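Local structure of arginase 1, mitochondrial (6VSU) at residues E[163-168]-E[263-268]; E[197-202]-E[230-235]; E[134-139]-E[310-315]; E[69-74]-E[303-308]; E[52-57]-E[113-118]. The protein hydrolyses L-arginine to urea and L-ornithine, and agmatine to urea and putrescine, using two manganese ions per subunit. All coordinates share one frame; numbering follows the deposited sequence.

All five contacts lie in the alpha/beta arginase fold, built on a parallel eight-stranded sheet. Contact 1 joins two loops beyond the sheet at the manganese and ornithine site. Contact 2 touches it, their centres about 13 Å apart, and is nested inside its loop along the chain. Contact 3 reaches the same sheet as contact 2, about 19 Å away between centres. Contacts 3 and 4 share helix 303-319, their centres about 10 Å apart, and interleave in sequence. Contact 5 closes before contacts 1, 2 and 3 open. Its loop 52-57 touches both His263 of contact 1 and Asp139 of contact 3. Loop 52-57 thus links the manganese and ornithine site to the end of strand 131-136.

Contact 1 of 5, residues E[163-168]-E[263-268]; sequences LDAHPD and HIEPGG. With MN (manganese (II) ion), chain B; MN (manganese (II) ion), chain C; ORN (L-ornithine), chain D.
His166 and His263 both turn the imidazole CG anti to their own carbonyl carbon, with chi1 -52° and -61°. These torsions bring the two rings together beside the binuclear manganese site of the arginase fold. His166 CE1 comes to 3.6 Å from His263 CB. The ring planes are inclined at 70°. The carboxylate of Asp164 bridges the metals: OD1 binds one manganese ion and OD2 the other. A water also bridges the two ions. His166 ND1 binds the first ion and Asp168 OD2 the second. His140, Asp249 and Asp251 supply the other protein ligands. Asp164 OD1 also accepts from His166 N at 2.8 Å, an Asx turn that ties the backbone of one ligand to the side chain of the other. At the far edge of the ring, His166 NE2 donates to a water 2.9 Å away, which lies in the ring plane. The same water sits near Glu265 OE1, so it links the two loops. Glu265 OE2 forms a salt bridge with Lys310 of a neighbouring subunit, and His263 ND1 is hydrogen-bonded to Ser76 O of that subunit. That neighbouring subunit therefore helps complete the surroundings of the site. The product ornithine lies between the two rings and makes a weak hydrogen bond from NE to Asp168 OD1. Its CD methylene stands over the centre of both rings, 3.7 Å above the His166 plane and 3.4 Å above that of His263.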
# COMPACT_ATOMS: atom_id res chain seq x y z
N LEU E 163 28.46 2.47 9.26
CA LEU E 163 27.32 3.42 9.16
C LEU E 163 26.06 2.69 9.63
O LEU E 163 25.68 1.66 9.01
CB LEU E 163 27.20 3.89 7.69
CG LEU E 163 28.25 4.91 7.28
CD1 LEU E 163 28.36 4.97 5.76
CD2 LEU E 163 27.81 6.23 7.80
N ASP E 164 25.45 3.17 10.70
CA ASP E 164 24.34 2.42 11.32
C ASP E 164 23.64 3.29 12.35
O ASP E 164 24.33 4.11 13.01
CB ASP E 164 24.96 1.20 11.93
CG ASP E 164 23.99 0.08 12.26
OD1 ASP E 164 22.85 0.40 12.68
OD2 ASP E 164 24.41 -1.08 12.10
N ALA E 165 22.32 3.11 12.52
CA ALA E 165 21.58 3.70 13.65
C ALA E 165 22.04 3.09 15.01
O ALA E 165 21.84 3.72 16.05
CB ALA E 165 20.07 3.54 13.43
N HIS E 166 22.61 1.88 14.99
CA HIS E 166 22.85 0.97 16.14
C HIS E 166 24.33 0.62 16.19
O HIS E 166 24.89 0.34 15.14
CB HIS E 166 22.04 -0.34 15.96
CG HIS E 166 20.59 -0.10 15.69
ND1 HIS E 166 20.06 -0.09 14.38
CD2 HIS E 166 19.58 0.22 16.55
CE1 HIS E 166 18.81 0.23 14.47
NE2 HIS E 166 18.48 0.41 15.78
N PRO E 167 24.99 0.56 17.35
CA PRO E 167 26.42 0.17 17.40
C PRO E 167 26.70 -1.32 17.22
O PRO E 167 27.80 -1.67 16.97
CB PRO E 167 26.88 0.67 18.78
CG PRO E 167 25.63 0.85 19.55
CD PRO E 167 24.48 1.09 18.61
N ASP E 168 25.69 -2.17 17.39
CA ASP E 168 25.76 -3.65 17.25
C ASP E 168 26.92 -4.25 18.07
O ASP E 168 27.69 -5.09 17.57
CB ASP E 168 25.81 -4.00 15.76
CG ASP E 168 24.51 -3.62 15.08
OD1 ASP E 168 23.50 -3.44 15.78
OD2 ASP E 168 24.52 -3.51 13.86
N HIS E 263 14.24 -2.02 11.59
CA HIS E 263 14.34 -1.13 12.77
C HIS E 263 14.18 0.34 12.33
O HIS E 263 15.17 0.96 11.99
CB HIS E 263 15.68 -1.37 13.49
CG HIS E 263 15.83 -2.76 13.99
ND1 HIS E 263 15.42 -3.12 15.25
CD2 HIS E 263 16.24 -3.90 13.39
CE1 HIS E 263 15.60 -4.42 15.43
NE2 HIS E 263 16.09 -4.93 14.31
N ILE E 264 12.95 0.84 12.40
CA ILE E 264 12.60 2.23 12.05
C ILE E 264 13.11 3.11 13.19
O ILE E 264 12.64 2.94 14.35
CB ILE E 264 11.08 2.38 11.87
CG1 ILE E 264 10.51 1.51 10.75
CG2 ILE E 264 10.72 3.83 11.64
CD1 ILE E 264 11.25 1.72 9.48
N GLU E 265 14.05 3.98 12.89
CA GLU E 265 14.70 4.83 13.92
C GLU E 265 14.76 6.25 13.36
O GLU E 265 15.64 6.62 12.62
CB GLU E 265 16.05 4.20 14.34
CG GLU E 265 16.64 4.88 15.56
CD GLU E 265 15.88 4.68 16.86
OE1 GLU E 265 15.42 3.54 17.15
OE2 GLU E 265 15.78 5.69 17.61
N PRO E 266 13.73 7.09 13.61
CA PRO E 266 13.77 8.46 13.11
C PRO E 266 15.02 9.26 13.50
O PRO E 266 15.57 9.02 14.56
CB PRO E 266 12.47 9.08 13.67
CG PRO E 266 11.57 7.87 13.86
CD PRO E 266 12.51 6.78 14.35
N GLY E 267 15.39 10.22 12.65
CA GLY E 267 16.43 11.22 12.91
C GLY E 267 17.77 10.81 12.33
O GLY E 267 18.77 10.96 13.02
N GLY E 268 17.77 10.23 11.13
CA GLY E 268 18.95 9.64 10.51
C GLY E 268 19.53 10.52 9.41
O GLY E 268 19.14 11.69 9.28
MN MN B . 21.02 -0.77 12.46
MN MN C . 23.40 -2.99 12.36
N ORN D . 16.58 -3.54 19.80
CA ORN D . 17.94 -3.71 19.25
CB ORN D . 17.95 -3.37 17.76
CG ORN D . 19.13 -3.94 16.99
CD ORN D . 19.08 -3.58 15.52
NE ORN D . 20.35 -3.71 14.80
C ORN D . 18.93 -2.81 20.00
O ORN D . 18.60 -2.40 21.11
OXT ORN D . 20.00 -2.57 19.44
O HOH W 1 15.84 1.02 16.68
O HOH W 2 21.88 -2.31 13.70
O HOH W 3 22.04 -4.78 13.28

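Contact 2 of 5, residues E[197-202]-E[230-235]; sequences LQVGIR and PMLENL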
# COMPACT_ATOMS: atom_id res chain seq x y z
N LEU E 197 35.05 3.38 13.41
CA LEU E 197 34.24 4.59 13.43
C LEU E 197 32.80 4.18 13.11
O LEU E 197 32.57 3.58 12.02
CB LEU E 197 34.73 5.54 12.35
CG LEU E 197 35.91 6.40 12.73
CD1 LEU E 197 37.18 5.57 12.73
CD2 LEU E 197 36.04 7.62 11.80
N GLN E 198 31.91 4.45 14.07
CA GLN E 198 30.45 4.17 14.00
C GLN E 198 29.79 5.53 13.80
O GLN E 198 30.03 6.40 14.59
CB GLN E 198 30.03 3.46 15.29
CG GLN E 198 30.73 2.11 15.39
CD GLN E 198 30.09 1.28 16.46
OE1 GLN E 198 29.87 1.75 17.59
NE2 GLN E 198 29.82 0.02 16.14
N VAL E 199 29.09 5.68 12.68
CA VAL E 199 28.48 6.95 12.22
C VAL E 199 26.98 6.74 11.98
O VAL E 199 26.62 5.79 11.30
CB VAL E 199 29.18 7.45 10.95
CG1 VAL E 199 28.55 8.78 10.52
CG2 VAL E 199 30.67 7.57 11.21
N GLY E 200 26.19 7.69 12.46
CA GLY E 200 24.73 7.70 12.36
C GLY E 200 24.03 7.08 13.53
O GLY E 200 22.81 6.92 13.45
N ILE E 201 24.75 6.86 14.62
CA ILE E 201 24.22 6.13 15.81
C ILE E 201 23.11 6.97 16.43
O ILE E 201 23.35 8.14 16.72
CB ILE E 201 25.33 5.87 16.83
CG1 ILE E 201 26.46 4.99 16.30
CG2 ILE E 201 24.72 5.29 18.07
CD1 ILE E 201 26.01 3.60 15.91
N ARG E 202 21.95 6.39 16.71
CA ARG E 202 20.89 7.14 17.43
C ARG E 202 20.03 6.21 18.27
O ARG E 202 18.98 6.65 18.77
CB ARG E 202 20.09 7.94 16.41
CG ARG E 202 19.66 7.11 15.22
CD ARG E 202 19.04 7.97 14.17
NE ARG E 202 18.37 7.21 13.16
CZ ARG E 202 18.92 6.67 12.09
NH1 ARG E 202 20.22 6.70 11.90
NH2 ARG E 202 18.15 6.06 11.20
N PRO E 230 31.52 18.32 9.21
CA PRO E 230 32.73 18.65 8.45
C PRO E 230 33.81 17.56 8.58
O PRO E 230 34.45 17.25 7.64
CB PRO E 230 33.23 19.96 9.07
CG PRO E 230 32.01 20.56 9.78
CD PRO E 230 31.15 19.37 10.17
N MET E 231 34.02 17.06 9.78
CA MET E 231 35.00 15.98 10.06
C MET E 231 34.57 14.70 9.32
O MET E 231 35.41 14.05 8.63
CB MET E 231 35.03 15.80 11.57
CG MET E 231 35.97 14.76 12.08
SD MET E 231 35.25 13.09 12.30
CE MET E 231 36.84 12.31 12.62
N LEU E 232 33.30 14.32 9.42
CA LEU E 232 32.75 13.08 8.82
C LEU E 232 32.76 13.15 7.29
O LEU E 232 32.85 12.07 6.67
CB LEU E 232 31.34 12.86 9.36
CG LEU E 232 31.26 12.55 10.85
CD1 LEU E 232 29.81 12.47 11.28
CD2 LEU E 232 32.01 11.28 11.22
N GLU E 233 32.67 14.34 6.71
CA GLU E 233 32.72 14.55 5.23
C GLU E 233 34.14 14.80 4.76
O GLU E 233 34.30 15.21 3.64
CB GLU E 233 31.84 15.72 4.78
CG GLU E 233 30.34 15.34 4.91
CD GLU E 233 29.34 16.39 4.46
OE1 GLU E 233 29.77 17.52 4.08
OE2 GLU E 233 28.15 16.06 4.48
N ASN E 234 35.13 14.50 5.58
CA ASN E 234 36.56 14.59 5.21
C ASN E 234 37.35 13.51 5.93
O ASN E 234 38.45 13.80 6.39
CB ASN E 234 37.06 15.98 5.56
CG ASN E 234 37.54 16.70 4.33
OD1 ASN E 234 38.68 16.43 3.87
ND2 ASN E 234 36.66 17.56 3.80
N LEU E 235 36.81 12.29 6.03
CA LEU E 235 37.51 11.15 6.70
C LEU E 235 38.74 10.70 5.91
O LEU E 235 38.70 10.72 4.67
CB LEU E 235 36.54 10.00 6.91
CG LEU E 235 35.49 10.31 7.97
CD1 LEU E 235 34.42 9.25 8.02
CD2 LEU E 235 36.14 10.46 9.33
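Val199 and Leu232 meet tip to tip, methyl against methyl. Val199 CG2 is 3.9 Å from Leu232 CD2, and Val199 CG1 is 4.0 Å from Leu232 CD1. The valine has CG1 anti to its backbone nitrogen (chi1 -178°), which presents both branches to the leucine fork. A second pair lies beside the first. Leu197 CD2 reaches Leu235 CD2 at 3.8 Å, again end against end. Leu197 and Val199 are two residues apart on strand 193-201, so they leave the same face of the sheet. Leu232 ends helix 225-232, and Leu235 follows in the turn after it. There Asn234 N donates to Met231 O at 3.1 Å and brings the chain round. The contact thus packs an outer helix of the alpha/beta fold against its central parallel sheet. Tyr220 on the edge strand 218-221 also lies against Leu232, while Leu161 and Leu163 of strand 158-163 touch Val199. Further out, the strand turns a corner at Gly200. Arg202 reaches back over that corner, with NH1 donating to Gly200 O at 3.0 Å in the carbonyl plane. Arg202 NE goes on to bond Glu265 O, which fastens the strand end to the active-site loop. All four touching side chains are aliphatic and buried, so the contact itself rests on hydrophobic and dispersion forces.

Contact 3 of 5, residues E[134-139]-E[310-315]; sequences LVLGGD and KLVREL
Leu134 lays its CD1 methyl against one turn of helix 303-319. CD1 is 3.6 Å from Val312 O, 3.7 Å from Leu315 CB and 4.0 Å from Val312 CG1. The methyl thus rests on backbone and side chains at once. The whole leucine chain is extended, with CG anti to the backbone nitrogen (chi1 -167°), which carries CD1 across the gap to the helix. Leu134 and Leu315 cross at about a right angle. Leu136, two residues along the same strand, touches Val312 from another side. Its CD2 lies 3.5 Å from Val312 CG2, closer than usual for two methyl carbons, and these two side chains are also roughly perpendicular. The two branches of Val312 therefore have separate partners, CG1 facing Leu134 and CG2 facing Leu136. This is helix-on-sheet packing in the alpha/beta arginase fold. The segments run antiparallel, at 172°, with their axes 10.1 Å apart. Strand 131-136 lies inside the parallel sheet, between strands 43-48 and 285-291. Both neighbours share in the packing: Leu46 lies on Leu134 and Val312, and Val290 on Val312 and Leu315. Beyond the strand the chain passes through Gly137 and Gly138, joined by a cis peptide bond, and then reaches the manganese ligand His140. Arg313 and Glu314 point away from the strand. Arg313 NH2 is hydrogen-bonded to O of Asn78, an ornithine-binding residue, and Glu314 OE1 to His279 NE2. Lys310 NZ forms salt bridges with Glu82 and with Glu265 of a neighbouring subunit.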
# COMPACT_ATOMS: atom_id res chain seq x y z
N LEU E 134 32.35 -7.18 -2.20
CA LEU E 134 31.32 -6.25 -1.70
C LEU E 134 30.11 -7.13 -1.38
O LEU E 134 29.56 -7.71 -2.30
CB LEU E 134 31.04 -5.22 -2.79
CG LEU E 134 30.22 -4.01 -2.30
CD1 LEU E 134 30.06 -2.98 -3.43
CD2 LEU E 134 28.88 -4.45 -1.71
N VAL E 135 29.77 -7.27 -0.12
CA VAL E 135 28.84 -8.33 0.33
C VAL E 135 27.43 -7.72 0.47
O VAL E 135 27.31 -6.63 1.07
CB VAL E 135 29.33 -8.96 1.63
CG1 VAL E 135 28.24 -9.76 2.37
CG2 VAL E 135 30.56 -9.79 1.37
N LEU E 136 26.41 -8.38 -0.12
CA LEU E 136 25.01 -7.96 0.00
C LEU E 136 24.42 -8.77 1.13
O LEU E 136 24.23 -9.97 0.93
CB LEU E 136 24.22 -8.29 -1.28
CG LEU E 136 24.83 -7.77 -2.58
CD1 LEU E 136 23.95 -8.10 -3.76
CD2 LEU E 136 25.11 -6.29 -2.50
N GLY E 137 24.02 -8.15 2.23
CA GLY E 137 23.26 -8.88 3.24
C GLY E 137 21.78 -8.95 2.87
O GLY E 137 21.37 -8.36 1.87
N GLY E 138 20.99 -9.68 3.68
CA GLY E 138 21.44 -10.35 4.88
C GLY E 138 21.46 -9.40 6.08
O GLY E 138 21.60 -8.15 5.90
N ASP E 139 21.24 -9.93 7.28
CA ASP E 139 21.28 -9.13 8.52
C ASP E 139 22.75 -8.82 8.90
O ASP E 139 23.67 -9.37 8.29
CB ASP E 139 20.45 -9.81 9.60
CG ASP E 139 21.06 -11.05 10.27
OD1 ASP E 139 22.29 -11.04 10.59
OD2 ASP E 139 20.25 -12.01 10.53
N LYS E 310 21.92 1.79 -5.03
CA LYS E 310 22.78 2.95 -5.35
C LYS E 310 23.99 2.98 -4.38
O LYS E 310 25.11 3.36 -4.82
CB LYS E 310 21.99 4.25 -5.38
CG LYS E 310 22.87 5.40 -5.84
CD LYS E 310 22.21 6.57 -6.36
CE LYS E 310 23.12 7.68 -6.83
NZ LYS E 310 22.30 8.82 -7.33
N LEU E 311 23.82 2.55 -3.12
CA LEU E 311 24.95 2.39 -2.18
C LEU E 311 25.90 1.36 -2.75
O LEU E 311 27.17 1.59 -2.65
CB LEU E 311 24.46 1.93 -0.81
CG LEU E 311 23.63 2.95 -0.04
CD1 LEU E 311 22.98 2.37 1.19
CD2 LEU E 311 24.51 4.10 0.32
N VAL E 312 25.39 0.23 -3.23
CA VAL E 312 26.28 -0.81 -3.82
C VAL E 312 27.03 -0.19 -5.02
O VAL E 312 28.26 -0.33 -5.10
CB VAL E 312 25.55 -2.11 -4.19
CG1 VAL E 312 26.42 -3.04 -5.03
CG2 VAL E 312 25.09 -2.82 -2.93
N ARG E 313 26.34 0.55 -5.85
CA ARG E 313 26.97 1.08 -7.07
C ARG E 313 28.09 2.09 -6.69
O ARG E 313 29.17 2.05 -7.33
CB ARG E 313 25.90 1.73 -7.95
CG ARG E 313 24.90 0.78 -8.61
CD ARG E 313 23.70 1.54 -9.11
NE ARG E 313 24.00 2.64 -10.01
CZ ARG E 313 23.61 2.76 -11.25
NH1 ARG E 313 22.80 1.87 -11.81
NH2 ARG E 313 23.99 3.81 -11.93
N GLU E 314 27.79 3.00 -5.76
CA GLU E 314 28.77 4.03 -5.33
C GLU E 314 29.97 3.35 -4.66
O GLU E 314 31.08 3.76 -4.94
CB GLU E 314 28.05 5.11 -4.52
CG GLU E 314 27.08 5.93 -5.35
CD GLU E 314 27.69 6.60 -6.57
OE1 GLU E 314 28.69 7.30 -6.40
OE2 GLU E 314 27.18 6.41 -7.66
N LEU E 315 29.74 2.32 -3.86
CA LEU E 315 30.84 1.59 -3.21
C LEU E 315 31.69 0.93 -4.29
O LEU E 315 32.95 0.82 -4.17
CB LEU E 315 30.28 0.55 -2.24
CG LEU E 315 29.84 1.09 -0.89
CD1 LEU E 315 29.09 0.01 -0.10
CD2 LEU E 315 31.01 1.63 -0.04

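Contact 4 of 5, residues E[69-74]-E[303-308]; sequences REAIWC and MTAMVA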
# COMPACT_ATOMS: atom_id res chain seq x y z
N ARG E 69 20.20 -6.70 -6.65
CA ARG E 69 20.76 -6.91 -8.00
C ARG E 69 19.76 -6.42 -9.05
O ARG E 69 20.18 -5.73 -9.97
CB ARG E 69 20.95 -8.40 -8.27
CG ARG E 69 22.02 -9.05 -7.42
CD ARG E 69 22.36 -10.43 -7.96
NE ARG E 69 23.49 -10.90 -7.21
CZ ARG E 69 23.41 -11.57 -6.08
NH1 ARG E 69 22.23 -11.87 -5.58
NH2 ARG E 69 24.50 -11.93 -5.46
N GLU E 70 18.49 -6.75 -8.85
CA GLU E 70 17.48 -6.31 -9.83
C GLU E 70 17.58 -4.78 -9.93
O GLU E 70 17.51 -4.25 -11.03
CB GLU E 70 16.10 -6.76 -9.40
CG GLU E 70 15.06 -6.39 -10.42
CD GLU E 70 13.64 -6.64 -9.98
OE1 GLU E 70 12.87 -7.05 -10.86
OE2 GLU E 70 13.29 -6.46 -8.79
N ALA E 71 17.64 -4.10 -8.78
CA ALA E 71 17.54 -2.62 -8.72
C ALA E 71 18.81 -2.01 -9.35
O ALA E 71 18.71 -0.97 -10.00
CB ALA E 71 17.32 -2.15 -7.29
N ILE E 72 19.95 -2.67 -9.21
CA ILE E 72 21.22 -2.18 -9.82
C ILE E 72 21.03 -2.09 -11.33
O ILE E 72 21.57 -1.14 -11.91
CB ILE E 72 22.41 -3.06 -9.44
CG1 ILE E 72 22.77 -2.97 -7.96
CG2 ILE E 72 23.63 -2.72 -10.27
CD1 ILE E 72 23.75 -4.07 -7.55
N TRP E 73 20.30 -3.01 -11.93
CA TRP E 73 20.19 -3.12 -13.42
C TRP E 73 18.84 -2.65 -13.90
O TRP E 73 18.60 -2.84 -15.04
CB TRP E 73 20.47 -4.57 -13.88
CG TRP E 73 21.87 -4.97 -13.48
CD1 TRP E 73 22.25 -5.90 -12.57
CD2 TRP E 73 23.08 -4.36 -13.94
NE1 TRP E 73 23.61 -5.94 -12.46
CE2 TRP E 73 24.16 -5.02 -13.31
CE3 TRP E 73 23.37 -3.37 -14.88
CZ2 TRP E 73 25.49 -4.67 -13.51
CZ3 TRP E 73 24.69 -3.05 -15.10
CH2 TRP E 73 25.74 -3.68 -14.42
N CYS E 74 18.02 -2.04 -13.03
CA CYS E 74 16.66 -1.57 -13.37
C CYS E 74 16.75 -0.72 -14.62
O CYS E 74 17.68 0.09 -14.77
CB CYS E 74 16.03 -0.78 -12.23
SG CYS E 74 14.43 -0.12 -12.68
N MET E 303 11.45 1.30 -3.24
CA MET E 303 12.30 2.51 -3.10
C MET E 303 13.55 2.11 -2.29
O MET E 303 14.63 2.52 -2.68
CB MET E 303 11.54 3.64 -2.39
CG MET E 303 12.38 4.89 -2.20
SD MET E 303 11.48 6.34 -1.55
CE MET E 303 11.43 5.86 0.17
N THR E 304 13.44 1.28 -1.24
CA THR E 304 14.63 0.88 -0.43
C THR E 304 15.55 -0.03 -1.23
O THR E 304 16.77 0.07 -1.06
CB THR E 304 14.28 0.36 0.98
OG1 THR E 304 13.26 1.19 1.55
CG2 THR E 304 15.48 0.40 1.88
N ALA E 305 15.01 -0.79 -2.18
CA ALA E 305 15.84 -1.62 -3.10
C ALA E 305 16.71 -0.67 -3.92
O ALA E 305 17.87 -0.98 -4.11
CB ALA E 305 14.99 -2.52 -3.98
N MET E 306 16.16 0.45 -4.40
CA MET E 306 16.94 1.41 -5.24
C MET E 306 17.98 2.15 -4.36
O MET E 306 19.10 2.41 -4.83
CB MET E 306 16.02 2.44 -5.89
CG MET E 306 14.91 1.78 -6.67
SD MET E 306 15.58 0.93 -8.15
CE MET E 306 16.26 2.24 -9.16
N VAL E 307 17.63 2.45 -3.12
CA VAL E 307 18.60 2.97 -2.11
C VAL E 307 19.76 1.98 -1.94
O VAL E 307 20.92 2.41 -1.98
CB VAL E 307 17.91 3.25 -0.76
CG1 VAL E 307 18.89 3.42 0.41
CG2 VAL E 307 17.02 4.47 -0.87
N ALA E 308 19.45 0.71 -1.64
CA ALA E 308 20.48 -0.31 -1.44
C ALA E 308 21.34 -0.43 -2.71
O ALA E 308 22.59 -0.51 -2.58
CB ALA E 308 19.89 -1.64 -1.04
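Next to Ala305, which meets Ala71 across the contact, Thr304 OG1 is gripped by two groups, Asp298 OD1 and Gly260 N. Ala305 N is held in turn by Asp298 OD2. These bonds fix the first turn of helix 303-319. That helix packs here against the end of helix 64-72, a helix-to-helix contact on one flank of the alpha/beta arginase fold. The small side chain of Ala71 lets the backbones come close, with the alpha carbons of Ala71 and Met306 5.4 Å apart. Ala71 CB rests on the helix backbone, 3.4 Å from Ala305 O, and lies 4.1 Å from Ala305 CB. Past Ile72 the chain leaves the helix, and Trp73 N donates to Glu70 O at 3.2 Å. Cys74 follows, just ahead of the ornithine-binding residues Gly75 to Asn78. Phe57 of a neighbouring subunit packs on Cys74, and Ile264 of that same subunit packs on Met306, so the contact lies at a subunit boundary. Met306 is folded by two bends, chi2 -69° and chi3 -64°, which curl its thioether over Ala71. Met306 SD sits 3.6 Å from Ala71 CB, and its terminal CE is 4.3 Å from Cys74 CB.

Contact 5 of 5, residues E[52-57]-E[113-118]; sequences GHNSSF and RLMNVI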
# COMPACT_ATOMS: atom_id res chain seq x y z
N GLY E 52 19.05 -14.07 7.46
CA GLY E 52 18.31 -13.16 8.36
C GLY E 52 17.99 -13.75 9.72
O GLY E 52 17.27 -13.07 10.46
N HIS E 53 18.43 -14.96 10.05
CA HIS E 53 17.94 -15.65 11.28
C HIS E 53 18.67 -15.15 12.55
O HIS E 53 18.33 -15.60 13.65
CB HIS E 53 17.99 -17.16 11.13
CG HIS E 53 19.37 -17.72 11.07
ND1 HIS E 53 20.13 -17.67 9.91
CD2 HIS E 53 20.13 -18.33 12.02
CE1 HIS E 53 21.31 -18.25 10.16
NE2 HIS E 53 21.32 -18.66 11.46
N ASN E 54 19.64 -14.28 12.42
CA ASN E 54 20.35 -13.64 13.57
C ASN E 54 19.70 -12.30 13.94
O ASN E 54 20.19 -11.68 14.92
CB ASN E 54 21.84 -13.53 13.25
CG ASN E 54 22.48 -14.89 13.33
OD1 ASN E 54 22.13 -15.67 14.22
ND2 ASN E 54 23.36 -15.18 12.39
N SER E 55 18.64 -11.90 13.21
CA SER E 55 17.83 -10.68 13.43
C SER E 55 17.06 -10.82 14.74
O SER E 55 16.65 -11.88 15.06
CB SER E 55 16.88 -10.44 12.26
OG SER E 55 17.62 -10.26 11.07
N SER E 56 16.83 -9.74 15.43
CA SER E 56 16.12 -9.74 16.73
C SER E 56 14.65 -9.41 16.53
O SER E 56 13.94 -9.60 17.45
CB SER E 56 16.75 -8.74 17.70
OG SER E 56 16.84 -7.44 17.08
N PHE E 57 14.22 -8.92 15.37
CA PHE E 57 12.82 -8.48 15.19
C PHE E 57 12.19 -9.09 13.93
O PHE E 57 11.07 -9.57 14.02
CB PHE E 57 12.73 -6.95 15.24
CG PHE E 57 11.32 -6.39 15.30
CD1 PHE E 57 10.52 -6.58 16.41
CD2 PHE E 57 10.79 -5.67 14.23
CE1 PHE E 57 9.22 -6.07 16.48
CE2 PHE E 57 9.49 -5.20 14.28
CZ PHE E 57 8.71 -5.39 15.40
N ARG E 113 29.72 -23.22 12.00
CA ARG E 113 30.02 -23.79 10.67
C ARG E 113 29.43 -22.91 9.58
O ARG E 113 30.13 -22.70 8.59
CB ARG E 113 29.52 -25.23 10.60
CG ARG E 113 30.52 -26.20 11.19
CD ARG E 113 29.86 -27.38 11.87
NE ARG E 113 29.16 -28.31 10.98
CZ ARG E 113 29.73 -28.93 9.98
NH1 ARG E 113 29.03 -29.76 9.21
NH2 ARG E 113 31.02 -28.71 9.72
N LEU E 114 28.23 -22.38 9.76
CA LEU E 114 27.65 -21.52 8.71
C LEU E 114 28.49 -20.26 8.58
O LEU E 114 28.80 -19.86 7.43
CB LEU E 114 26.19 -21.21 9.03
CG LEU E 114 25.53 -20.20 8.13
CD1 LEU E 114 25.56 -20.70 6.70
CD2 LEU E 114 24.11 -19.91 8.58
N MET E 115 28.89 -19.63 9.69
CA MET E 115 29.66 -18.37 9.55
C MET E 115 31.03 -18.69 8.92
O MET E 115 31.56 -17.84 8.17
CB MET E 115 29.80 -17.65 10.89
CG MET E 115 28.46 -17.19 11.48
SD MET E 115 27.34 -16.36 10.31
CE MET E 115 26.84 -14.92 11.25
N ASN E 116 31.61 -19.83 9.23
CA ASN E 116 32.89 -20.27 8.60
C ASN E 116 32.70 -20.41 7.07
O ASN E 116 33.61 -20.10 6.33
CB ASN E 116 33.38 -21.59 9.18
CG ASN E 116 33.84 -21.49 10.63
OD1 ASN E 116 33.99 -20.39 11.20
ND2 ASN E 116 34.02 -22.66 11.25
N VAL E 117 31.54 -20.85 6.61
CA VAL E 117 31.26 -20.94 5.15
C VAL E 117 31.26 -19.54 4.57
O VAL E 117 31.84 -19.31 3.51
CB VAL E 117 29.95 -21.68 4.85
CG1 VAL E 117 29.63 -21.61 3.38
CG2 VAL E 117 30.05 -23.13 5.31
N ILE E 118 30.60 -18.63 5.23
CA ILE E 118 30.60 -17.22 4.75
C ILE E 118 32.03 -16.68 4.67
O ILE E 118 32.34 -16.07 3.65
CB ILE E 118 29.69 -16.36 5.63
CG1 ILE E 118 28.24 -16.81 5.42
CG2 ILE E 118 29.82 -14.90 5.29
CD1 ILE E 118 27.32 -16.39 6.56
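Two van der Waals contacts join the loop to the helix. His53 CE1 meets Leu114 CD2 at 3.6 Å, with the methyl at the ring edge and near its plane. The imidazole of His53 takes the crowded position between backbone nitrogen and carbonyl carbon (chi1 68°), which sends CE1 out toward the helix. Beside it, Met115 CE touches Asn54 ND2 at 3.7 Å. Met115 is bent at chi2 and chi3, and its methyl comes at the amide from the opposite direction. Asn54 ND2 also lies over one face of the His53 ring, offset toward the rim, so the two loop side chains pack on each other. Backbone hydrogen bonds shape the loop and the helix. Gly52 to Ser55 form a type I beta turn, with Ser55 N donating to Gly52 O at 3.3 Å. This turn belongs to the loop after strand 43-48 of the alpha/beta arginase fold. Helix 111-126 lies beside it, and Val117 N donates to Arg113 O at 3.1 Å within that helix. Hydrogen bonds to other parts of the chain fix the polar ends. His53 NE2 pairs with Asp111 OD1, at the start of the same helix. Asn54 OD1 accepts from Asn176 ND2, a residue thought by similarity to bind substrate, and Asn54 ND2 bonds Ser141 OG. Further along the loop, the ornithine-binding residue Ser56 is hydrogen-bonded through OG to NE2 of His180, which lines the ornithine pocket.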